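PDB 3DC7: putative uncharacterized protein lp_3323 from Lactobacillus plantarum, which is of unknown function but is probably a GDSL-like (SGNH) hydrolase that cleaves ester bonds in a substrate not yet identified. Local coordinates for residues D161-I166 with L180-G185; L133-I138 with R214-F219. All coordinates share one frame; numbering follows the deposited sequence. Where two conformers were deposited one is given.

Contact 1 (D161-I166 with L180-G185); sequences DYEAAI and LYRDAG. With NA (sodium ion), chain H.
Glu163 and Tyr181 mark the closest approach of the two backbones, with their CA atoms 7.7 Å apart; the first lies within helix 159-173 and the second in the first turn after strand 177-179. Residues 180-183 form a short helix, with a backbone hydrogen bond from Ala184 N to Leu180 O of 3.1 Å. Gly185 then turns the chain with a phi of 99°, where a CB would press on the carbonyl O of Ala184. Both touching side chains leave toward the partner. The Glu163 chain sets out with CG anti to the backbone N (chi1 165°), then bends at the next bond, bringing CG obliquely against the Tyr181 ring at 4.1 Å from CD1. Its carboxylate is nearly parallel to that ring, the planes 11° apart, but lies beside CB instead of over the ring, with OE1 3.7 Å from Tyr181 CB. A buried carboxylate needs polar company, and here OE1 probably hydrogen-bonds with Ser136 OG and OE2 with Ser179 OG, which also accepts from Arg182 N. Arg182 NE, 5.0 Å from Glu163 OE2 and not in contact with it, may add a modest favourable charge effect. Replacing Glu163 by alanine is likely to cost Ser136 and Ser179 a shared hydrogen-bonding partner and leave a gap beside Tyr181 CB. Asp183, beyond the packing, binds a sodium ion through OD1 at 2.3 Å, and a water also binds the metal, at 2.2 Å from the sodium. The Tyr181 hydroxyl bonds to Asp172 of the second subunit, and its ring meets His139. Ala165 and Ile166 pack on helix 112-126, while Glu163 touches His177, so helix 159-173 also reaches strand 177-179, an outermost strand of the sheet within this chain.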
loop_
_atom_site.group_PDB
_atom_site.type_symbol
_atom_site.label_atom_id
_atom_site.label_comp_id
_atom_site.label_asym_id
_atom_site.label_seq_id
_atom_site.Cartn_x
_atom_site.Cartn_y
_atom_site.Cartn_z
ATOM N N ASP A 161 13.278 4.758 -9.859
ATOM C CA ASP A 161 13.023 6.215 -9.946
ATOM C C ASP A 161 11.791 6.517 -10.795
ATOM O O ASP A 161 11.020 7.425 -10.484
ATOM C CB ASP A 161 14.234 6.951 -10.493
ATOM C CG ASP A 161 15.401 6.929 -9.540
ATOM O OD1 ASP A 161 15.166 7.113 -8.327
ATOM O OD2 ASP A 161 16.551 6.721 -9.988
ATOM N N TYR A 162 11.604 5.730 -11.860
ATOM C CA TYR A 162 10.414 5.832 -12.715
ATOM C C TYR A 162 9.189 5.259 -12.019
ATOM O O TYR A 162 8.113 5.842 -12.030
ATOM C CB TYR A 162 10.658 5.117 -14.040
ATOM C CG TYR A 162 11.696 5.796 -14.906
ATOM C CD1 TYR A 162 13.056 5.691 -14.615
ATOM C CD2 TYR A 162 11.321 6.541 -16.016
ATOM C CE1 TYR A 162 14.002 6.313 -15.406
ATOM C CE2 TYR A 162 12.269 7.166 -16.812
ATOM C CZ TYR A 162 13.602 7.043 -16.499
ATOM O OH TYR A 162 14.540 7.656 -17.278
ATOM N N GLU A 163 9.372 4.107 -11.410
ATOM C CA GLU A 163 8.368 3.485 -10.557
ATOM C C GLU A 163 7.847 4.447 -9.462
ATOM O O GLU A 163 6.647 4.527 -9.241
ATOM C CB GLU A 163 8.954 2.187 -9.984
ATOM C CG GLU A 163 8.194 1.585 -8.813
ATOM C CD GLU A 163 6.846 1.024 -9.228
ATOM O OE1 GLU A 163 6.653 0.787 -10.444
ATOM O OE2 GLU A 163 5.987 0.832 -8.338
ATOM N N ALA A 164 8.736 5.207 -8.823
ATOM C CA ALA A 164 8.332 6.214 -7.829
ATOM C C ALA A 164 7.570 7.400 -8.434
ATOM O O ALA A 164 6.626 7.915 -7.819
ATOM C CB ALA A 164 9.538 6.709 -7.035
ATOM N N ALA A 165 7.973 7.819 -9.636
ATOM C CA ALA A 165 7.272 8.869 -10.385
ATOM C C ALA A 165 5.804 8.484 -10.644
ATOM O O ALA A 165 4.890 9.278 -10.392
ATOM C CB ALA A 165 8.009 9.177 -11.707
ATOM N N ILE A 166 5.585 7.271 -11.140
ATOM C CA ILE A 166 4.232 6.720 -11.312
ATOM C C ILE A 166 3.428 6.714 -9.998
ATOM O O ILE A 166 2.276 7.185 -9.957
ATOM C CB ILE A 166 4.279 5.307 -11.957
ATOM C CG1 ILE A 166 4.824 5.403 -13.396
ATOM C CG2 ILE A 166 2.899 4.680 -11.988
ATOM C CD1 ILE A 166 5.324 4.089 -13.971
ATOM N N LEU A 180 3.594 -4.049 -10.171
ATOM C CA LEU A 180 4.149 -5.405 -10.372
ATOM C C LEU A 180 5.603 -5.433 -9.922
ATOM O O LEU A 180 6.127 -6.459 -9.498
ATOM C CB LEU A 180 4.054 -5.847 -11.826
ATOM C CG LEU A 180 2.675 -5.910 -12.468
ATOM C CD1 LEU A 180 2.824 -6.392 -13.892
ATOM C CD2 LEU A 180 1.746 -6.831 -11.671
ATOM N N TYR A 181 6.245 -4.278 -10.027
ATOM C CA TYR A 181 7.584 -4.066 -9.505
ATOM C C TYR A 181 7.708 -4.552 -8.041
ATOM O O TYR A 181 8.565 -5.388 -7.750
ATOM C CB TYR A 181 7.978 -2.584 -9.644
ATOM C CG TYR A 181 9.432 -2.310 -9.365
ATOM C CD1 TYR A 181 9.880 -2.061 -8.062
ATOM C CD2 TYR A 181 10.372 -2.308 -10.398
ATOM C CE1 TYR A 181 11.232 -1.819 -7.801
ATOM C CE2 TYR A 181 11.709 -2.060 -10.148
ATOM C CZ TYR A 181 12.137 -1.819 -8.847
ATOM O OH TYR A 181 13.471 -1.573 -8.594
ATOM N N ARG A 182 6.837 -4.045 -7.159
ATOM C CA ARG A 182 6.857 -4.345 -5.710
ATOM C C ARG A 182 6.243 -5.678 -5.288
ATOM O O ARG A 182 6.641 -6.241 -4.263
ATOM C CB ARG A 182 6.086 -3.284 -4.908
ATOM C CG ARG A 182 6.639 -1.894 -4.949
ATOM C CD ARG A 182 6.332 -1.155 -3.647
ATOM N NE ARG A 182 7.205 0.011 -3.516
ATOM C CZ ARG A 182 7.651 0.510 -2.364
ATOM N NH1 ARG A 182 7.323 -0.059 -1.207
ATOM N NH2 ARG A 182 8.446 1.579 -2.374
ATOM N N ASP A 183 5.238 -6.143 -6.028
ATOM C CA ASP A 183 4.329 -7.169 -5.512
ATOM C C ASP A 183 4.064 -8.382 -6.414
ATOM O O ASP A 183 3.309 -9.269 -6.016
ATOM C CB ASP A 183 2.974 -6.544 -5.146
ATOM C CG ASP A 183 3.010 -5.723 -3.852
ATOM O OD1 ASP A 183 3.526 -6.195 -2.793
ATOM O OD2 ASP A 183 2.474 -4.588 -3.902
ATOM N N ALA A 184 4.663 -8.427 -7.607
ATOM C CA ALA A 184 4.431 -9.528 -8.565
ATOM C C ALA A 184 4.927 -10.893 -8.078
ATOM O O ALA A 184 4.445 -11.936 -8.534
ATOM C CB ALA A 184 5.069 -9.199 -9.903
ATOM N N GLY A 185 5.907 -10.873 -7.172
ATOM C CA GLY A 185 6.480 -12.072 -6.606
ATOM C C GLY A 185 7.794 -12.488 -7.245
ATOM O O GLY A 185 8.369 -13.504 -6.856
HETATM NA NA NA H . 4.031 -5.882 -0.587
HETATM O O HOH W 1 2.332 -4.529 -1.182
#

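Contact 2 (L133-I138 with R214-F219); sequences LFISAI and RKLQSF
Leu133 of strand 132-136 meets Leu216 and Phe219 of helix 206-223 in the interior of an alpha/beta/alpha sandwich, the flavodoxin-like architecture of SGNH hydrolases, where helices cover a five-stranded parallel sheet. Strand and helix segments run roughly antiparallel, their directions 148° apart, with axes 11.5 Å apart, a spacing filled by branched and aromatic side chains. The tight part centres on one methyl: Leu133 CD2 lies 3.5 Å from Leu216 CD1 and 3.6 Å from Phe219 CD2, reaching the ring obliquely. Leu133 holds CG between its backbone N and carbonyl carbon (chi1 65°), a crowded choice for leucine that, together with chi2, carries CD2 to both partners. Leu178 of the neighbouring strand joins this apolar cluster by touching all three residues. Leucine suits it because two methyls on a forked end can fill the space between helix ridge and sheet. Packing is looser toward Ile135, whose CD1 comes no nearer than 4.1 Å to Leu216 CD2, the two side chains crossing at about a right angle. Phe134 points the other way, to helix 112-126 across the sheet. On the outer side of helix 206-223, Arg214 is exposed, its long charged chain suited to solvent, while Lys215 hydrogen-bonds through NZ to His223 O of the second subunit. Ser218 sits close to Ser222 of that subunit; its OG donates to Arg214 O at 3.2 Å, tilted 34° from the carbonyl plane, while Ser218 N reaches the same oxygen from the opposite face at 3.1 Å.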
loop_
_atom_site.group_PDB
_atom_site.type_symbol
_atom_site.label_atom_id
_atom_site.label_comp_id
_atom_site.label_asym_id
_atom_site.label_seq_id
_atom_site.Cartn_x
_atom_site.Cartn_y
_atom_site.Cartn_z
ATOM N N LEU A 133 -6.893 1.981 -13.677
ATOM C CA LEU A 133 -5.694 1.719 -12.910
ATOM C C LEU A 133 -4.411 1.840 -13.732
ATOM O O LEU A 133 -4.415 1.661 -14.957
ATOM C CB LEU A 133 -5.772 0.389 -12.139
ATOM C CG LEU A 133 -5.847 -1.014 -12.741
ATOM C CD1 LEU A 133 -5.167 -1.117 -14.059
ATOM C CD2 LEU A 133 -5.195 -1.986 -11.792
ATOM N N PHE A 134 -3.323 2.159 -13.038
ATOM C CA PHE A 134 -1.989 2.225 -13.616
ATOM C C PHE A 134 -1.187 1.018 -13.179
ATOM O O PHE A 134 -1.111 0.721 -11.987
ATOM C CB PHE A 134 -1.278 3.504 -13.172
ATOM C CG PHE A 134 -1.351 4.612 -14.176
ATOM C CD1 PHE A 134 -0.194 5.122 -14.744
ATOM C CD2 PHE A 134 -2.584 5.132 -14.573
ATOM C CE1 PHE A 134 -0.253 6.145 -15.684
ATOM C CE2 PHE A 134 -2.654 6.150 -15.519
ATOM C CZ PHE A 134 -1.489 6.655 -16.072
ATOM N N ILE A 135 -0.605 0.320 -14.150
ATOM C CA ILE A 135 0.214 -0.861 -13.873
ATOM C C ILE A 135 1.661 -0.548 -14.243
ATOM O O ILE A 135 1.936 -0.161 -15.374
ATOM C CB ILE A 135 -0.282 -2.104 -14.656
ATOM C CG1 ILE A 135 -1.775 -2.360 -14.379
ATOM C CG2 ILE A 135 0.530 -3.306 -14.270
ATOM C CD1 ILE A 135 -2.443 -3.215 -15.423
ATOM N N SER A 136 2.580 -0.693 -13.292
ATOM C CA SER A 136 4.009 -0.547 -13.612
ATOM C C SER A 136 4.734 -1.896 -13.580
ATOM O O SER A 136 4.378 -2.783 -12.800
ATOM C CB SER A 136 4.675 0.458 -12.683
ATOM O OG SER A 136 4.613 0.023 -11.341
ATOM N N ALA A 137 5.759 -2.030 -14.415
ATOM C CA ALA A 137 6.377 -3.317 -14.740
ATOM C C ALA A 137 7.269 -3.926 -13.674
ATOM O O ALA A 137 7.785 -3.244 -12.796
ATOM C CB ALA A 137 7.155 -3.201 -16.040
ATOM N N ILE A 138 7.433 -5.238 -13.787
ATOM C CA ILE A 138 8.427 -6.028 -13.058
ATOM C C ILE A 138 9.849 -5.457 -13.236
ATOM O O ILE A 138 10.179 -4.898 -14.299
ATOM C CB ILE A 138 8.350 -7.501 -13.533
ATOM C CG1 ILE A 138 6.957 -8.064 -13.215
ATOM C CG2 ILE A 138 9.452 -8.382 -12.893
ATOM C CD1 ILE A 138 6.467 -9.061 -14.215
ATOM N N ARG A 214 -3.430 -12.990 -12.618
ATOM C CA ARG A 214 -3.812 -13.266 -11.234
ATOM C C ARG A 214 -3.600 -12.037 -10.341
ATOM O O ARG A 214 -4.463 -11.686 -9.547
ATOM C CB ARG A 214 -3.037 -14.460 -10.697
ATOM C CG ARG A 214 -3.417 -15.772 -11.374
ATOM C CD ARG A 214 -2.859 -16.978 -10.628
ATOM N NE ARG A 214 -1.409 -17.116 -10.757
ATOM C CZ ARG A 214 -0.795 -18.019 -11.522
ATOM N NH1 ARG A 214 -1.490 -18.893 -12.248
ATOM N NH2 ARG A 214 0.526 -18.058 -11.547
ATOM N N LYS A 215 -2.466 -11.368 -10.503
ATOM C CA LYS A 215 -2.151 -10.194 -9.686
ATOM C C LYS A 215 -3.130 -9.069 -9.960
ATOM O O LYS A 215 -3.553 -8.384 -9.037
ATOM C CB LYS A 215 -0.704 -9.732 -9.909
ATOM C CG LYS A 215 0.343 -10.667 -9.287
ATOM C CD LYS A 215 0.219 -10.732 -7.756
ATOM C CE LYS A 215 1.044 -11.888 -7.160
ATOM N NZ LYS A 215 0.223 -13.116 -6.901
ATOM N N LEU A 216 -3.510 -8.903 -11.227
ATOM C CA LEU A 216 -4.442 -7.856 -11.611
ATOM C C LEU A 216 -5.855 -8.135 -11.090
ATOM O O LEU A 216 -6.499 -7.236 -10.573
ATOM C CB LEU A 216 -4.438 -7.638 -13.131
ATOM C CG LEU A 216 -5.384 -6.623 -13.778
ATOM C CD1 LEU A 216 -5.361 -5.257 -13.107
ATOM C CD2 LEU A 216 -4.977 -6.471 -15.250
ATOM N N GLN A 217 -6.336 -9.364 -11.233
ATOM C CA GLN A 217 -7.674 -9.698 -10.723
ATOM C C GLN A 217 -7.768 -9.459 -9.209
ATOM O O GLN A 217 -8.731 -8.838 -8.743
ATOM C CB GLN A 217 -8.092 -11.121 -11.098
ATOM C CG GLN A 217 -9.556 -11.449 -10.781
ATOM C CD GLN A 217 -10.556 -10.700 -11.670
ATOM O OE1 GLN A 217 -10.496 -10.775 -12.890
ATOM N NE2 GLN A 217 -11.477 -9.988 -11.053
ATOM N N SER A 218 -6.753 -9.904 -8.459
ATOM C CA SER A 218 -6.701 -9.711 -7.006
ATOM C C SER A 218 -6.805 -8.240 -6.681
ATOM O O SER A 218 -7.560 -7.855 -5.798
ATOM C CB SER A 218 -5.391 -10.228 -6.416
ATOM O OG SER A 218 -5.330 -11.629 -6.487
ATOM N N PHE A 219 -6.034 -7.431 -7.403
ATOM C CA PHE A 219 -5.984 -5.996 -7.174
ATOM C C PHE A 219 -7.355 -5.355 -7.427
ATOM O O PHE A 219 -7.818 -4.523 -6.649
ATOM C CB PHE A 219 -4.895 -5.343 -8.041
ATOM C CG PHE A 219 -4.638 -3.902 -7.693
ATOM C CD1 PHE A 219 -3.754 -3.569 -6.678
ATOM C CD2 PHE A 219 -5.299 -2.885 -8.359
ATOM C CE1 PHE A 219 -3.528 -2.252 -6.341
ATOM C CE2 PHE A 219 -5.078 -1.553 -8.023
ATOM C CZ PHE A 219 -4.186 -1.241 -7.011
#

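The two contacts, whose centres are 10 Å apart, meet at the end of strand 132-136, and contact 1 is nested in the chain loop that contact 2 closes. Ser136 is the main junction: its O probably accepts from Leu180 N at 3.0 Å, while its OG hydrogen-bonds with His177 NE2 and probably with Glu163 OE1 of contact 1. Next along, Ala137 O packs 3.2 Å from Tyr181 CB. A second, lighter link is the packing of Asp183 O 3.6 Å from Lys215 CE. The sodium ion belongs to contact 1, about 10 Å from the Phe219 side chain of contact 2. Both contacts also touch the second subunit.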